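Mitogen-activated protein kinase kinase kinase 7 interacting protein 1 (PDB 2IRM) probably acts as an adapter with a PP2C-like fold that associates with the kinase TAK1 and promotes its autophosphorylation and activation. Local coordinates at residues R176-V190 and A290-S302. Numbering follows the deposited sequence.
Sequences RALLCKTDEHDTLTV and ASTGNRELVRMIS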
# COMPACT_ATOMS: atom_id res chain seq x y z
N ARG A 176 -4.36 -1.75 1.15
CA ARG A 176 -5.49 -2.57 1.56
C ARG A 176 -6.65 -2.60 0.57
O ARG A 176 -6.89 -1.63 -0.15
CB ARG A 176 -5.99 -2.09 2.93
CG ARG A 176 -6.85 -3.09 3.70
CD ARG A 176 -7.30 -2.48 5.02
NE ARG A 176 -6.18 -2.08 5.88
CZ ARG A 176 -6.30 -1.24 6.89
NH1 ARG A 176 -7.48 -0.70 7.18
NH2 ARG A 176 -5.24 -0.92 7.63
N ALA A 177 -7.37 -3.72 0.57
CA ALA A 177 -8.52 -3.95 -0.29
C ALA A 177 -9.79 -4.35 0.48
O ALA A 177 -9.79 -5.30 1.27
CB ALA A 177 -8.19 -5.00 -1.32
N LEU A 178 -10.87 -3.61 0.23
CA LEU A 178 -12.16 -3.87 0.86
C LEU A 178 -13.24 -4.16 -0.17
O LEU A 178 -13.35 -3.46 -1.19
CB LEU A 178 -12.60 -2.67 1.71
CG LEU A 178 -11.67 -2.13 2.80
CD1 LEU A 178 -12.36 -1.05 3.62
CD2 LEU A 178 -11.14 -3.25 3.71
N LEU A 179 -14.04 -5.19 0.09
CA LEU A 179 -15.25 -5.44 -0.70
C LEU A 179 -16.48 -5.09 0.11
O LEU A 179 -16.61 -5.48 1.28
CB LEU A 179 -15.32 -6.90 -1.14
CG LEU A 179 -16.17 -7.28 -2.37
CD1 LEU A 179 -17.65 -7.39 -2.03
CD2 LEU A 179 -15.98 -6.34 -3.56
N CYS A 180 -17.38 -4.34 -0.51
CA CYS A 180 -18.62 -4.00 0.14
C CYS A 180 -19.73 -4.83 -0.45
O CYS A 180 -20.07 -4.69 -1.63
CB CYS A 180 -18.91 -2.51 0.00
SG CYS A 180 -17.56 -1.51 0.64
N LYS A 181 -20.27 -5.71 0.38
CA LYS A 181 -21.42 -6.52 -0.01
C LYS A 181 -22.66 -6.02 0.71
O LYS A 181 -22.59 -5.53 1.84
CB LYS A 181 -21.16 -8.00 0.31
CG LYS A 181 -20.70 -8.82 -0.88
CD LYS A 181 -19.96 -10.09 -0.46
CE LYS A 181 -19.95 -11.10 -1.60
NZ LYS A 181 -18.74 -11.98 -1.59
N THR A 182 -23.81 -6.16 0.05
CA THR A 182 -25.10 -6.06 0.72
C THR A 182 -25.79 -7.42 0.80
O THR A 182 -25.86 -8.14 -0.19
CB THR A 182 -26.01 -5.04 0.00
OG1 THR A 182 -27.18 -4.80 0.79
CG2 THR A 182 -26.57 -5.64 -1.28
N ASP A 183 -26.29 -7.75 1.98
CA ASP A 183 -26.78 -9.10 2.25
C ASP A 183 -28.29 -9.10 2.50
O ASP A 183 -29.02 -8.30 1.91
CB ASP A 183 -26.05 -9.71 3.44
CG ASP A 183 -26.33 -8.97 4.74
OD1 ASP A 183 -25.38 -8.40 5.32
OD2 ASP A 183 -27.47 -8.90 5.25
N GLU A 184 -28.74 -9.99 3.37
CA GLU A 184 -30.10 -10.51 3.30
C GLU A 184 -31.10 -9.49 3.85
O GLU A 184 -32.22 -9.39 3.36
CB GLU A 184 -30.21 -11.82 4.07
CG GLU A 184 -29.61 -13.02 3.35
CD GLU A 184 -29.79 -14.31 4.12
OE1 GLU A 184 -28.77 -14.90 4.54
OE2 GLU A 184 -30.95 -14.74 4.31
N HIS A 185 -30.68 -8.74 4.86
CA HIS A 185 -31.40 -7.55 5.28
C HIS A 185 -30.51 -6.31 5.21
O HIS A 185 -30.63 -5.40 6.02
CB HIS A 185 -31.94 -7.72 6.71
CG HIS A 185 -31.26 -8.81 7.48
ND1 HIS A 185 -29.91 -9.06 7.39
CD2 HIS A 185 -31.76 -9.72 8.35
CE1 HIS A 185 -29.60 -10.08 8.17
NE2 HIS A 185 -30.70 -10.50 8.77
N ASP A 186 -29.63 -6.28 4.22
CA ASP A 186 -28.68 -5.18 4.06
C ASP A 186 -27.85 -5.13 5.34
O ASP A 186 -27.63 -6.15 5.99
CB ASP A 186 -29.41 -3.84 4.15
CG ASP A 186 -29.94 -3.37 2.81
OD1 ASP A 186 -29.31 -2.49 2.19
OD2 ASP A 186 -30.99 -3.83 2.30
N THR A 187 -27.40 -3.93 5.69
CA THR A 187 -27.09 -2.90 4.70
C THR A 187 -25.79 -3.01 3.92
O THR A 187 -25.80 -3.20 2.70
CB THR A 187 -27.03 -1.50 5.34
OG1 THR A 187 -26.01 -1.48 6.34
CG2 THR A 187 -28.37 -1.15 5.97
N LEU A 188 -24.67 -2.88 4.62
CA LEU A 188 -23.37 -2.83 3.98
C LEU A 188 -22.40 -3.60 4.86
O LEU A 188 -22.05 -3.16 5.95
CB LEU A 188 -22.81 -1.44 3.65
CG LEU A 188 -22.93 -0.96 2.20
CD1 LEU A 188 -22.12 0.31 1.99
CD2 LEU A 188 -22.49 -2.03 1.19
N THR A 189 -21.98 -4.76 4.35
CA THR A 189 -20.98 -5.58 5.02
C THR A 189 -19.60 -5.39 4.40
O THR A 189 -19.34 -5.80 3.26
CB THR A 189 -21.37 -7.08 4.99
OG1 THR A 189 -21.49 -7.52 3.64
CG2 THR A 189 -22.68 -7.30 5.71
N VAL A 190 -18.72 -4.74 5.16
CA VAL A 190 -17.32 -4.55 4.79
C VAL A 190 -16.59 -5.87 5.00
O VAL A 190 -16.74 -6.51 6.04
CB VAL A 190 -16.65 -3.45 5.65
CG1 VAL A 190 -15.23 -3.18 5.18
CG2 VAL A 190 -17.47 -2.18 5.60
N ALA A 290 -7.69 -1.77 13.55
CA ALA A 290 -7.35 -1.93 12.14
C ALA A 290 -8.50 -2.46 11.29
O ALA A 290 -8.29 -2.95 10.18
CB ALA A 290 -6.08 -2.75 11.99
N SER A 291 -9.72 -2.36 11.82
CA SER A 291 -10.91 -2.70 11.05
C SER A 291 -12.12 -1.84 11.41
O SER A 291 -13.09 -1.77 10.65
CB SER A 291 -11.21 -4.18 11.33
OG SER A 291 -11.92 -4.33 12.54
N THR A 292 -12.06 -1.20 12.57
CA THR A 292 -12.90 -0.03 12.85
C THR A 292 -12.62 1.11 11.86
O THR A 292 -13.54 1.82 11.46
CB THR A 292 -12.80 0.47 14.32
OG1 THR A 292 -11.44 0.48 14.75
CG2 THR A 292 -13.62 -0.43 15.26
N GLY A 293 -11.36 1.26 11.47
CA GLY A 293 -10.98 2.23 10.44
C GLY A 293 -11.74 1.99 9.15
O GLY A 293 -12.30 2.92 8.58
N ASN A 294 -11.77 0.73 8.70
CA ASN A 294 -12.52 0.33 7.51
C ASN A 294 -13.97 0.77 7.59
O ASN A 294 -14.43 1.56 6.77
CB ASN A 294 -12.48 -1.19 7.31
CG ASN A 294 -11.07 -1.76 7.29
OD1 ASN A 294 -10.13 -1.16 6.76
ND2 ASN A 294 -10.92 -2.94 7.87
N ARG A 295 -14.70 0.28 8.60
CA ARG A 295 -16.11 0.61 8.77
C ARG A 295 -16.34 2.11 8.69
O ARG A 295 -17.31 2.55 8.06
CB ARG A 295 -16.64 0.05 10.10
CG ARG A 295 -17.04 -1.43 10.06
CD ARG A 295 -18.36 -1.69 9.29
NE ARG A 295 -19.51 -1.00 9.88
CZ ARG A 295 -20.29 -0.13 9.25
NH1 ARG A 295 -20.08 0.17 7.96
NH2 ARG A 295 -21.30 0.44 9.90
N GLU A 296 -15.45 2.89 9.30
CA GLU A 296 -15.59 4.34 9.31
C GLU A 296 -15.25 4.98 7.96
O GLU A 296 -15.72 6.07 7.66
CB GLU A 296 -14.78 4.98 10.44
CG GLU A 296 -15.43 4.84 11.83
CD GLU A 296 -16.83 5.44 11.92
OE1 GLU A 296 -17.04 6.60 11.47
OE2 GLU A 296 -17.74 4.76 12.44
N LEU A 297 -14.43 4.29 7.17
CA LEU A 297 -14.17 4.72 5.80
C LEU A 297 -15.37 4.44 4.91
O LEU A 297 -15.74 5.26 4.08
CB LEU A 297 -12.93 4.02 5.25
CG LEU A 297 -12.53 4.24 3.79
CD1 LEU A 297 -11.98 5.63 3.55
CD2 LEU A 297 -11.53 3.19 3.36
N VAL A 298 -15.99 3.27 5.10
CA VAL A 298 -17.16 2.86 4.32
C VAL A 298 -18.52 3.38 4.83
O VAL A 298 -19.53 3.20 4.15
CB VAL A 298 -17.39 1.34 4.42
CG1 VAL A 298 -18.70 0.93 3.78
CG2 VAL A 298 -16.23 0.60 3.78
N ARG A 299 -18.56 3.91 6.04
CA ARG A 299 -19.70 4.72 6.43
C ARG A 299 -19.45 5.90 5.53
O ARG A 299 -20.23 6.21 4.64
CB ARG A 299 -19.38 5.11 7.88
CG ARG A 299 -20.41 5.99 8.57
CD ARG A 299 -21.41 5.18 9.37
NE ARG A 299 -22.15 6.01 10.31
CZ ARG A 299 -23.48 6.12 10.34
NH1 ARG A 299 -24.23 5.45 9.48
NH2 ARG A 299 -24.06 6.91 11.23
N MET A 300 -18.30 6.52 5.76
CA MET A 300 -17.95 7.82 5.20
C MET A 300 -18.24 7.91 3.70
O MET A 300 -18.76 8.93 3.24
CB MET A 300 -16.48 8.11 5.47
CG MET A 300 -16.08 9.57 5.40
SD MET A 300 -14.88 10.01 6.68
CE MET A 300 -13.82 8.56 6.76
N ILE A 301 -17.93 6.85 2.95
CA ILE A 301 -18.23 6.85 1.52
C ILE A 301 -19.71 6.60 1.24
O ILE A 301 -20.28 7.22 0.35
CB ILE A 301 -17.32 5.89 0.69
CG1 ILE A 301 -17.61 4.42 0.99
CG2 ILE A 301 -15.84 6.21 0.89
CD1 ILE A 301 -16.54 3.46 0.48
N SER A 302 -20.33 5.70 2.01
CA SER A 302 -21.74 5.37 1.79
C SER A 302 -22.64 6.56 2.09
O SER A 302 -23.77 6.63 1.60
CB SER A 302 -22.17 4.15 2.61
OG SER A 302 -22.45 4.50 3.96
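Val298, on the inward side of helix 292-304, meets Val190 of the edge strand where the helix lies across the edge of a beta-sheet. Their side chains run antiparallel alongside each other, with the CG2 methyls 3.5 Å apart. Cys180 and Leu178 of strand 176-181 also reach the CG2 of Val298, SG of Cys180 lying 4.0 Å from that CG2, while the CD1 of Leu188 approaches its CG1. Leu178 brings its CD1 to 3.7 Å from the CB of Asn294, and Leu297 touches the same methyl more distantly.

Near the start of the helix the apolar packing gives way to a buried polar pair. NH1 of Arg176 donates to OD1 of Asn294 over 2.7 Å, bent to 141° at the hydrogen. The oxygen sits at the edge of the guanidinium, in its plane, yet the amide stands almost perpendicular to that plane (82°). The chain of Arg176 runs out extended before bending at chi3, and a salt bridge from NE to Asp196 gives the guanidinium a second anchor.

Toward solvent the contact thins out. Exposed Arg295 folds back through bends at chi2 and chi3, laying its CD 3.8 Å from CG2 of Val190, and its guanidinium makes no hydrogen bond to the hairpin. Leu188 reaches CB of Ser302, but the turn at 183-187 projects beyond the helix.

Strands 176-181 and 189-192 form a beta-hairpin at one edge of a six-stranded antiparallel sheet of the PP2C-type fold. Residues 292-302 of the helix cross strand 176-181 at -56°; Ile301 continues the packing onto Phe270 of adjacent strand 268-274, and Leu297 meets Ile322 of helix 311-334, which flanks it.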